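Local atomic coordinates of uncharacterized protein (Acinetobacter baumannii, PDB entry 4PUX), a protein that is of unknown function but folds as a small, curled antiparallel beta-barrel of the DUF3237 family, within the AOC-barrel clan. Residues Glu13-Asp21 with Gly50-Leu58; Ile89-Ser100 with Asn117-Thr128. All coordinates share one frame; numbering follows the deposited sequence. Where two conformers were deposited one is given.

How the contacts relate
Both contacts belong to one curled antiparallel sheet, and their centres lie about 14 Å apart. Along the chain they come in series: contact 1 joins strand 12-21 to the turn and first part of strand 54-67, with strand 36-49 between them in sequence and paired to both, whereas contact 2 pairs strands 88-99 and 118-127 directly. Contact 2 sits near the middle of the chain, its centre about 3 Å from the chain's centre; contact 1 is further out, at about 12 Å. Their apolar side chains meet inside the barrel, where L15 CD2 comes to 3.7 Å from F126 CZ and L53 CD1 to 4.0 Å from I89 CD1, so both contacts contribute to one hydrophobic interior.

Contact 1 of 2, residues Glu13-Asp21 with Gly50-Leu58; sequences EPLAKFSVD and GKSLKGRIL
L15 to V20 face G50 to I57 without direct pairing: the axes of strands 13-21 and 54-57 run nearly parallel, 17° apart, and come no closer than 8.2 Å. The backbones draw together at one end, where the CA of G50 points a hydrogen at the carbonyl of L15 (CA to O 3.4 Å, almost straight at 170°). Glycine suits this place because a side chain would run into L15 O and the CA of A16. The same L15 carbonyl accepts a bond from a water that also binds the backbone N and the hydroxyl of S52. L15 and A16 both face A156 of strand 151-159, a classic beta bulge. Strand 36-49 pairs with both 12-21 and 54-67, so side chains of next-but-one strands of the barrel meet here. L53 CD2 is the meeting point: L15 CG lies 3.9 Å from it, and the CB of A16 and the CZ of F18 sit slightly farther off. With CG opposite the backbone N (chi1 -175°), L53 brings its CD2 branch to this group, while CD1 turns to I89. Further along, isoleucine's longer branch lets I57 CD1 reach two partners: it lies 3.9 Å from V20 CG2, the two side chains crossing at about a right angle, and at the edge of the F18 ring, near its plane, while Y154 stacks with the same ring.

Contact 2 of 2, residues Ile89-Ser100 with Asn117-Thr128; sequences IYLQTKGYRHGS and NYYFKITMQFET
R97 lays its guanidinium flat over the ring of Y118, a cation-pi stack with the planes 18° apart and CZ 3.9 Å from the ring centroid. Its chain is extended from CG to NE, with CG opposite the backbone N (chi1 -178°), and on the way CD passes over the face of F120, 3.6 Å from CD2. Arginine suits the spot by offering methylenes to one ring and a flat cation to another. On the other face of the sheet, Y119 CB sits over the H98 ring, 3.4 Å from CE1; the two rings are nearly parallel but slid apart. ND1 of H98 donates in its ring plane to G99 O (2.8 Å). Inside the barrel, L91 CD1 meets F126 off-centre, 3.8 Å from CE2, and both L91 methyls touch the methyl of the selenomethionine M124. Q92 and Q125 run side by side on the outer face. The strands are antiparallel neighbours in the barrel, and paired backbone hydrogen bonds join Y90 to E127 and every second pair down to H98 with Y119. With R147 also close, the cation-pi interaction with Y118 would be expected to offset part of the cost of bringing two guanidinium groups together.

Contact 1 of 2, residues Glu13-Asp21 with Gly50-Leu58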
loop_
_atom_site.group_PDB
_atom_site.type_symbol
_atom_site.label_atom_id
_atom_site.label_comp_id
_atom_site.label_asym_id
_atom_site.label_seq_id
_atom_site.Cartn_x
_atom_site.Cartn_y
_atom_site.Cartn_z
ATOM N N GLU A 13 -0.714 -15.803 -4.526
ATOM C CA GLU A 13 -1.602 -16.450 -3.559
ATOM C C GLU A 13 -2.242 -15.347 -2.702
ATOM O O GLU A 13 -1.518 -14.565 -2.052
ATOM C CB GLU A 13 -0.811 -17.428 -2.678
ATOM C CG GLU A 13 -1.665 -18.167 -1.648
ATOM C CD GLU A 13 -0.873 -19.153 -0.783
ATOM O OE1 GLU A 13 0.358 -19.050 -0.693
ATOM O OE2 GLU A 13 -1.509 -20.024 -0.172
ATOM N N PRO A 14 -3.593 -15.252 -2.698
ATOM C CA PRO A 14 -4.208 -14.223 -1.801
ATOM C C PRO A 14 -3.753 -14.369 -0.336
ATOM O O PRO A 14 -3.684 -15.493 0.188
ATOM C CB PRO A 14 -5.719 -14.490 -1.939
ATOM C CG PRO A 14 -5.837 -15.172 -3.290
ATOM C CD PRO A 14 -4.614 -15.996 -3.454
ATOM N N LEU A 15 -3.354 -13.254 0.255
ATOM C CA LEU A 15 -2.920 -13.172 1.639
ATOM C C LEU A 15 -4.045 -12.631 2.545
ATOM O O LEU A 15 -4.527 -13.315 3.473
ATOM C CB LEU A 15 -1.637 -12.306 1.754
ATOM C CG LEU A 15 -1.118 -12.171 3.201
ATOM C CD1 LEU A 15 -0.760 -13.532 3.830
ATOM C CD2 LEU A 15 0.092 -11.242 3.234
ATOM N N ALA A 16 -4.438 -11.392 2.300
ATOM C CA ALA A 16 -5.554 -10.743 3.008
ATOM C C ALA A 16 -5.979 -9.473 2.323
ATOM O O ALA A 16 -5.193 -8.861 1.580
ATOM C CB ALA A 16 -5.127 -10.404 4.489
ATOM N N LYS A 17 -7.215 -9.076 2.590
ATOM C CA LYS A 17 -7.742 -7.757 2.210
ATOM C C LYS A 17 -7.519 -6.792 3.368
ATOM O O LYS A 17 -7.940 -7.049 4.489
ATOM C CB LYS A 17 -9.223 -7.806 1.860
ATOM C CG LYS A 17 -9.796 -6.408 1.491
ATOM C CD LYS A 17 -11.273 -6.527 1.008
ATOM C CE LYS A 17 -11.769 -5.257 0.327
ATOM N NZ LYS A 17 -12.775 -5.574 -0.742
ATOM N N PHE A 18 -6.792 -5.719 3.087
ATOM C CA PHE A 18 -6.454 -4.657 4.030
ATOM C C PHE A 18 -7.340 -3.434 3.824
ATOM O O PHE A 18 -7.567 -2.995 2.666
ATOM C CB PHE A 18 -4.986 -4.211 3.862
ATOM C CG PHE A 18 -3.956 -5.189 4.421
ATOM C CD1 PHE A 18 -3.704 -6.420 3.793
ATOM C CD2 PHE A 18 -3.231 -4.878 5.579
ATOM C CE1 PHE A 18 -2.745 -7.314 4.291
ATOM C CE2 PHE A 18 -2.267 -5.790 6.087
ATOM C CZ PHE A 18 -2.051 -7.014 5.452
ATOM N N SER A 19 -7.727 -2.851 4.939
ATOM C CA SER A 19 -8.475 -1.602 4.973
ATOM C C SER A 19 -7.726 -0.674 5.948
ATOM O O SER A 19 -7.767 -0.894 7.149
ATOM C CB SER A 19 -9.939 -1.890 5.384
ATOM O OG SER A 19 -10.520 -2.861 4.502
ATOM N N VAL A 20 -7.003 0.303 5.419
ATOM C CA VAL A 20 -6.151 1.200 6.211
ATOM C C VAL A 20 -6.893 2.519 6.458
ATOM O O VAL A 20 -7.386 3.177 5.518
ATOM C CB VAL A 20 -4.792 1.498 5.499
ATOM C CG1 VAL A 20 -3.872 2.254 6.459
ATOM C CG2 VAL A 20 -4.106 0.176 4.985
ATOM N N ASP A 21 -6.950 2.896 7.726
ATOM C CA ASP A 21 -7.597 4.164 8.142
ATOM C C ASP A 21 -6.510 5.265 8.226
ATOM O O ASP A 21 -5.440 5.049 8.821
ATOM C CB ASP A 21 -8.255 4.003 9.507
ATOM C CG ASP A 21 -9.546 3.211 9.456
ATOM O OD1 ASP A 21 -10.169 3.174 8.393
ATOM O OD2 ASP A 21 -9.955 2.613 10.488
ATOM N N GLY A 50 -7.920 -12.353 5.811
ATOM C CA GLY A 50 -7.614 -13.402 4.827
ATOM C C GLY A 50 -7.697 -14.777 5.454
ATOM O O GLY A 50 -7.894 -14.904 6.660
ATOM N N LYS A 51 -7.521 -15.811 4.640
ATOM C CA LYS A 51 -7.648 -17.191 5.113
ATOM C C LYS A 51 -6.673 -17.493 6.279
ATOM O O LYS A 51 -7.090 -18.069 7.326
ATOM C CB LYS A 51 -7.408 -18.180 3.948
ATOM C CG LYS A 51 -7.636 -19.666 4.297
ATOM C CD LYS A 51 -7.428 -20.565 3.056
ATOM C CE LYS A 51 -7.738 -22.018 3.361
ATOM N NZ LYS A 51 -7.515 -22.884 2.152
ATOM N N SER A 52 -5.417 -17.036 6.148
ATOM C CA SER A 52 -4.315 -17.390 7.057
ATOM C C SER A 52 -3.809 -16.213 7.881
ATOM O O SER A 52 -2.852 -16.361 8.647
ATOM C CB SER A 52 -3.122 -17.957 6.246
ATOM O OG SER A 52 -2.334 -16.928 5.622
ATOM N N LEU A 53 -4.453 -15.058 7.726
ATOM C CA LEU A 53 -3.973 -13.803 8.339
ATOM C C LEU A 53 -5.139 -12.835 8.561
ATOM O O LEU A 53 -5.781 -12.376 7.606
ATOM C CB LEU A 53 -2.945 -13.137 7.424
ATOM C CG LEU A 53 -2.256 -11.888 7.980
ATOM C CD1 LEU A 53 -1.355 -12.193 9.184
ATOM C CD2 LEU A 53 -1.464 -11.135 6.902
ATOM N N LYS A 54 -5.413 -12.557 9.854
ATOM C CA LYS A 54 -6.569 -11.738 10.255
ATOM C C LYS A 54 -6.154 -10.897 11.459
ATOM O O LYS A 54 -5.411 -11.370 12.314
ATOM C CB LYS A 54 -7.743 -12.651 10.706
ATOM C CG LYS A 54 -8.307 -13.617 9.668
ATOM C CD LYS A 54 -9.397 -14.511 10.284
ATOM C CE LYS A 54 -10.038 -15.430 9.200
ATOM N NZ LYS A 54 -9.077 -16.427 8.721
ATOM N N GLY A 55 -6.670 -9.679 11.548
ATOM C CA GLY A 55 -6.385 -8.797 12.676
ATOM C C GLY A 55 -6.647 -7.327 12.411
ATOM O O GLY A 55 -7.484 -6.969 11.565
ATOM N N ARG A 56 -5.947 -6.479 13.157
ATOM C CA ARG A 56 -6.127 -5.030 13.082
ATOM C C ARG A 56 -4.785 -4.300 12.926
ATOM O O ARG A 56 -3.697 -4.831 13.258
ATOM C CB ARG A 56 -6.891 -4.476 14.292
ATOM C CG ARG A 56 -6.139 -4.472 15.599
ATOM C CD ARG A 56 -7.055 -4.002 16.741
ATOM N NE ARG A 56 -6.323 -4.001 18.010
ATOM C CZ ARG A 56 -6.348 -3.060 18.933
ATOM N NH1 ARG A 56 -7.193 -2.042 18.839
ATOM N NH2 ARG A 56 -5.588 -3.197 20.032
ATOM N N ILE A 57 -4.880 -3.100 12.378
ATOM C CA ILE A 57 -3.764 -2.192 12.257
ATOM C C ILE A 57 -3.797 -1.294 13.479
ATOM O O ILE A 57 -4.826 -0.731 13.816
ATOM C CB ILE A 57 -3.847 -1.377 10.926
ATOM C CG1 ILE A 57 -3.737 -2.327 9.729
ATOM C CG2 ILE A 57 -2.803 -0.261 10.842
ATOM C CD1 ILE A 57 -4.195 -1.721 8.415
ATOM N N LEU A 58 -2.628 -1.093 14.082
ATOM C CA LEU A 58 -2.514 -0.261 15.292
ATOM C C LEU A 58 -2.364 1.236 14.914
ATOM O O LEU A 58 -2.167 1.580 13.735
ATOM C CB LEU A 58 -1.364 -0.775 16.192
ATOM C CG LEU A 58 -1.519 -2.222 16.644
ATOM C CD1 LEU A 58 -0.345 -2.587 17.569
ATOM C CD2 LEU A 58 -2.852 -2.465 17.378
HETATM O O HOH W 1 -4.272 -16.010 3.786
#

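Contact 2 of 2, residues Ile89-Ser100 with Asn117-Thr128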
loop_
_atom_site.group_PDB
_atom_site.type_symbol
_atom_site.label_atom_id
_atom_site.label_comp_id
_atom_site.label_asym_id
_atom_site.label_seq_id
_atom_site.Cartn_x
_atom_site.Cartn_y
_atom_site.Cartn_z
ATOM N N ILE A 89 3.363 -7.689 13.856
ATOM C CA ILE A 89 4.052 -7.740 12.570
ATOM C C ILE A 89 4.315 -6.323 12.048
ATOM O O ILE A 89 3.370 -5.562 11.832
ATOM C CB ILE A 89 3.283 -8.548 11.490
ATOM C CG1 ILE A 89 2.763 -9.916 12.021
ATOM C CG2 ILE A 89 4.099 -8.632 10.180
ATOM C CD1 ILE A 89 1.831 -10.631 11.083
ATOM N N TYR A 90 5.577 -5.956 11.959
ATOM C CA TYR A 90 6.031 -4.656 11.406
ATOM C C TYR A 90 5.978 -4.718 9.876
ATOM O O TYR A 90 6.538 -5.648 9.273
ATOM C CB TYR A 90 7.455 -4.356 11.922
ATOM C CG TYR A 90 8.240 -3.290 11.174
ATOM C CD1 TYR A 90 7.645 -2.075 10.760
ATOM C CD2 TYR A 90 9.618 -3.440 11.013
ATOM C CE1 TYR A 90 8.392 -1.114 10.059
ATOM C CE2 TYR A 90 10.381 -2.484 10.337
ATOM C CZ TYR A 90 9.775 -1.287 9.933
ATOM O OH TYR A 90 10.459 -0.305 9.244
ATOM N N LEU A 91 5.201 -3.814 9.266
ATOM C CA LEU A 91 4.993 -3.786 7.826
ATOM C C LEU A 91 5.609 -2.504 7.225
ATOM O O LEU A 91 5.366 -1.379 7.739
ATOM C CB LEU A 91 3.458 -3.865 7.533
ATOM C CG LEU A 91 3.028 -3.777 6.055
ATOM C CD1 LEU A 91 3.653 -4.855 5.219
ATOM C CD2 LEU A 91 1.490 -3.815 5.945
ATOM N N GLN A 92 6.273 -2.678 6.081
ATOM C CA GLN A 92 6.763 -1.597 5.205
ATOM C C GLN A 92 6.160 -1.817 3.809
ATOM O O GLN A 92 6.259 -2.918 3.266
ATOM C CB GLN A 92 8.289 -1.600 5.102
ATOM C CG GLN A 92 9.003 -1.323 6.421
ATOM C CD GLN A 92 10.461 -1.727 6.400
ATOM O OE1 GLN A 92 10.833 -2.879 6.788
ATOM N NE2 GLN A 92 11.269 -0.887 5.821
ATOM N N THR A 93 5.550 -0.772 3.232
ATOM C CA THR A 93 5.106 -0.831 1.843
ATOM C C THR A 93 5.793 0.296 1.044
ATOM O O THR A 93 6.124 1.369 1.566
ATOM C CB THR A 93 3.568 -0.755 1.679
ATOM O OG1 THR A 93 3.117 0.576 1.970
ATOM C CG2 THR A 93 2.846 -1.741 2.616
ATOM N N LYS A 94 5.985 0.021 -0.229
ATOM C CA LYS A 94 6.580 0.930 -1.212
ATOM C C LYS A 94 5.845 0.757 -2.536
ATOM O O LYS A 94 5.373 -0.330 -2.857
ATOM C CB LYS A 94 8.074 0.650 -1.386
ATOM C CG LYS A 94 8.934 1.018 -0.129
ATOM C CD LYS A 94 10.345 0.651 -0.287
ATOM C CE LYS A 94 11.195 1.149 0.880
ATOM N NZ LYS A 94 10.903 0.415 2.166
ATOM N N GLY A 95 5.757 1.821 -3.312
ATOM C CA GLY A 95 5.156 1.706 -4.626
ATOM C C GLY A 95 4.753 3.042 -5.224
ATOM O O GLY A 95 5.341 4.071 -4.884
ATOM N N TYR A 96 3.755 2.999 -6.119
ATOM C CA TYR A 96 3.403 4.149 -6.961
ATOM C C TYR A 96 1.905 4.302 -7.080
ATOM O O TYR A 96 1.167 3.280 -7.174
ATOM C CB TYR A 96 3.963 3.997 -8.400
ATOM C CG TYR A 96 5.460 3.812 -8.494
ATOM C CD1 TYR A 96 6.331 4.836 -8.090
ATOM C CD2 TYR A 96 6.015 2.621 -8.978
ATOM C CE1 TYR A 96 7.708 4.681 -8.196
ATOM C CE2 TYR A 96 7.392 2.435 -9.062
ATOM C CZ TYR A 96 8.238 3.472 -8.694
ATOM O OH TYR A 96 9.614 3.316 -8.772
ATOM N N ARG A 97 1.461 5.558 -7.125
ATOM C CA ARG A 97 0.070 5.905 -7.486
ATOM C C ARG A 97 0.106 6.985 -8.566
ATOM O O ARG A 97 0.737 8.025 -8.363
ATOM C CB ARG A 97 -0.730 6.358 -6.285
ATOM C CG ARG A 97 -2.212 6.674 -6.629
ATOM C CD ARG A 97 -3.070 6.957 -5.362
ATOM N NE ARG A 97 -4.495 7.115 -5.698
ATOM C CZ ARG A 97 -5.129 8.270 -5.832
ATOM N NH1 ARG A 97 -4.501 9.423 -5.628
ATOM N NH2 ARG A 97 -6.417 8.282 -6.148
ATOM N N HIS A 98 -0.582 6.743 -9.690
ATOM C CA HIS A 98 -0.623 7.716 -10.781
ATOM C C HIS A 98 -1.874 7.470 -11.608
ATOM O O HIS A 98 -2.452 6.373 -11.553
ATOM C CB HIS A 98 0.655 7.695 -11.635
ATOM C CG HIS A 98 0.918 6.385 -12.329
ATOM N ND1 HIS A 98 0.257 6.005 -13.479
ATOM C CD2 HIS A 98 1.824 5.411 -12.086
ATOM C CE1 HIS A 98 0.721 4.839 -13.890
ATOM N NE2 HIS A 98 1.666 4.452 -13.057
ATOM N N GLY A 99 -2.347 8.500 -12.318
ATOM C CA GLY A 99 -3.472 8.305 -13.225
ATOM C C GLY A 99 -3.237 7.150 -14.193
ATOM O O GLY A 99 -2.102 6.946 -14.660
ATOM N N SER A 100 -4.282 6.370 -14.472
ATOM C CA SER A 100 -4.163 5.284 -15.454
ATOM C C SER A 100 -3.900 5.867 -16.847
ATOM O O SER A 100 -4.248 7.023 -17.137
ATOM C CB SER A 100 -5.403 4.409 -15.520
ATOM O OG SER A 100 -6.472 5.053 -16.155
ATOM N N ASN A 117 -9.600 6.797 -13.066
ATOM C CA ASN A 117 -8.979 5.531 -12.620
ATOM C C ASN A 117 -7.492 5.710 -12.419
ATOM O O ASN A 117 -6.856 6.517 -13.128
ATOM C CB ASN A 117 -9.233 4.407 -13.635
ATOM C CG ASN A 117 -10.710 4.061 -13.781
ATOM O OD1 ASN A 117 -11.258 4.055 -14.893
ATOM N ND2 ASN A 117 -11.360 3.769 -12.663
ATOM N N TYR A 118 -6.941 4.971 -11.451
ATOM C CA TYR A 118 -5.544 5.091 -11.060
ATOM C C TYR A 118 -4.830 3.743 -11.030
ATOM O O TYR A 118 -5.402 2.708 -10.672
ATOM C CB TYR A 118 -5.417 5.713 -9.651
ATOM C CG TYR A 118 -5.892 7.149 -9.567
ATOM C CD1 TYR A 118 -7.251 7.441 -9.471
ATOM C CD2 TYR A 118 -4.982 8.217 -9.617
ATOM C CE1 TYR A 118 -7.705 8.758 -9.437
ATOM C CE2 TYR A 118 -5.424 9.564 -9.559
ATOM C CZ TYR A 118 -6.784 9.820 -9.477
ATOM O OH TYR A 118 -7.258 11.129 -9.419
ATOM N N TYR A 119 -3.574 3.800 -11.414
ATOM C CA TYR A 119 -2.584 2.750 -11.174
ATOM C C TYR A 119 -2.080 2.943 -9.728
ATOM O O TYR A 119 -1.574 4.020 -9.413
ATOM C CB TYR A 119 -1.408 2.905 -12.113
ATOM C CG TYR A 119 -0.386 1.787 -11.959
ATOM C CD1 TYR A 119 0.673 1.875 -11.017
ATOM C CD2 TYR A 119 -0.473 0.629 -12.735
ATOM C CE1 TYR A 119 1.604 0.849 -10.879
ATOM C CE2 TYR A 119 0.479 -0.404 -12.623
ATOM C CZ TYR A 119 1.504 -0.298 -11.660
ATOM O OH TYR A 119 2.434 -1.342 -11.532
ATOM N N PHE A 120 -2.304 1.960 -8.847
ATOM C CA PHE A 120 -1.920 2.077 -7.418
ATOM C C PHE A 120 -1.531 0.666 -6.973
ATOM O O PHE A 120 -2.384 -0.141 -6.578
ATOM C CB PHE A 120 -3.071 2.703 -6.627
ATOM C CG PHE A 120 -2.782 3.027 -5.169
ATOM C CD1 PHE A 120 -1.507 2.912 -4.594
ATOM C CD2 PHE A 120 -3.820 3.565 -4.394
ATOM C CE1 PHE A 120 -1.307 3.253 -3.254
ATOM C CE2 PHE A 120 -3.619 3.879 -3.063
ATOM C CZ PHE A 120 -2.355 3.750 -2.509
ATOM N N LYS A 121 -0.230 0.407 -7.007
ATOM C CA LYS A 121 0.370 -0.905 -6.731
ATOM C C LYS A 121 1.526 -0.736 -5.754
ATOM O O LYS A 121 2.254 0.263 -5.792
ATOM C CB LYS A 121 0.835 -1.641 -8.022
ATOM C CG LYS A 121 -0.212 -1.751 -9.148
ATOM C CD LYS A 121 -1.398 -2.531 -8.713
ATOM C CE LYS A 121 -2.149 -3.227 -9.838
ATOM N NZ LYS A 121 -3.198 -2.376 -10.386
ATOM N N ILE A 122 1.679 -1.730 -4.869
ATOM C CA ILE A 122 2.715 -1.714 -3.855
ATOM C C ILE A 122 3.462 -3.054 -3.732
ATOM O O ILE A 122 2.930 -4.120 -4.095
ATOM C CB ILE A 122 2.133 -1.340 -2.453
ATOM C CG1 ILE A 122 1.000 -2.303 -2.034
ATOM C CG2 ILE A 122 1.626 0.095 -2.463
ATOM C CD1 ILE A 122 0.553 -2.159 -0.580
ATOM N N THR A 123 4.663 -2.974 -3.155
ATOM C CA THR A 123 5.409 -4.133 -2.615
ATOM C C THR A 123 5.350 -4.078 -1.083
ATOM O O THR A 123 5.177 -2.978 -0.501
ATOM C CB THR A 123 6.873 -4.169 -3.087
ATOM O OG1 THR A 123 7.571 -3.011 -2.611
ATOM C CG2 THR A 123 6.948 -4.208 -4.600
HETATM N N MSE A 124 5.482 -5.233 -0.452
HETATM C CA MSE A 124 5.289 -5.369 0.983
HETATM C C MSE A 124 6.461 -6.154 1.607
HETATM O O MSE A 124 6.833 -7.197 1.093
HETATM C CB MSE A 124 3.966 -6.129 1.266
HETATM C CG MSE A 124 2.747 -5.512 0.614
HETATM SE SE MSE A 124 1.134 -6.555 0.852
HETATM C CE MSE A 124 0.764 -6.299 2.728
ATOM N N GLN A 125 6.921 -5.698 2.783
ATOM C CA GLN A 125 7.991 -6.342 3.554
ATOM C C GLN A 125 7.530 -6.482 5.005
ATOM O O GLN A 125 7.052 -5.487 5.612
ATOM C CB GLN A 125 9.256 -5.492 3.503
ATOM C CG GLN A 125 10.418 -6.072 4.241
ATOM C CD GLN A 125 11.665 -5.227 4.099
ATOM O OE1 GLN A 125 11.716 -4.234 3.340
ATOM N NE2 GLN A 125 12.671 -5.609 4.807
ATOM N N PHE A 126 7.626 -7.680 5.537
ATOM C CA PHE A 126 7.149 -8.014 6.895
ATOM C C PHE A 126 8.277 -8.367 7.852
ATOM O O PHE A 126 9.247 -9.005 7.451
ATOM C CB PHE A 126 6.227 -9.213 6.825
ATOM C CG PHE A 126 5.078 -9.088 5.858
ATOM C CD1 PHE A 126 5.205 -9.536 4.532
ATOM C CD2 PHE A 126 3.832 -8.590 6.280
ATOM C CE1 PHE A 126 4.090 -9.498 3.653
ATOM C CE2 PHE A 126 2.742 -8.534 5.406
ATOM C CZ PHE A 126 2.889 -8.959 4.066
ATOM N N GLU A 127 8.050 -8.161 9.163
ATOM C CA GLU A 127 8.978 -8.581 10.228
ATOM C C GLU A 127 8.173 -9.017 11.434
ATOM O O GLU A 127 7.410 -8.217 11.970
ATOM C CB GLU A 127 9.928 -7.503 10.730
ATOM C CG GLU A 127 11.094 -7.199 9.959
ATOM C CD GLU A 127 12.103 -6.286 10.727
ATOM O OE1 GLU A 127 12.246 -6.340 12.021
ATOM O OE2 GLU A 127 12.831 -5.611 9.996
ATOM N N THR A 128 8.356 -10.268 11.834
ATOM C CA THR A 128 7.715 -10.809 13.039
ATOM C C THR A 128 8.592 -11.887 13.670
ATOM O O THR A 128 9.370 -12.568 12.991
ATOM C CB THR A 128 6.296 -11.354 12.693
ATOM O OG1 THR A 128 5.594 -11.761 13.872
ATOM C CG2 THR A 128 6.395 -12.567 11.709
HETATM O O HOH W 2 8.841 -4.828 7.689
HETATM O O HOH W 3 8.209 -3.051 0.609
HETATM O O HOH W 4 13.644 -3.535 7.726
HETATM O O HOH W 5 10.312 -2.357 1.762
HETATM O O HOH W 6 -6.770 11.449 -6.264
#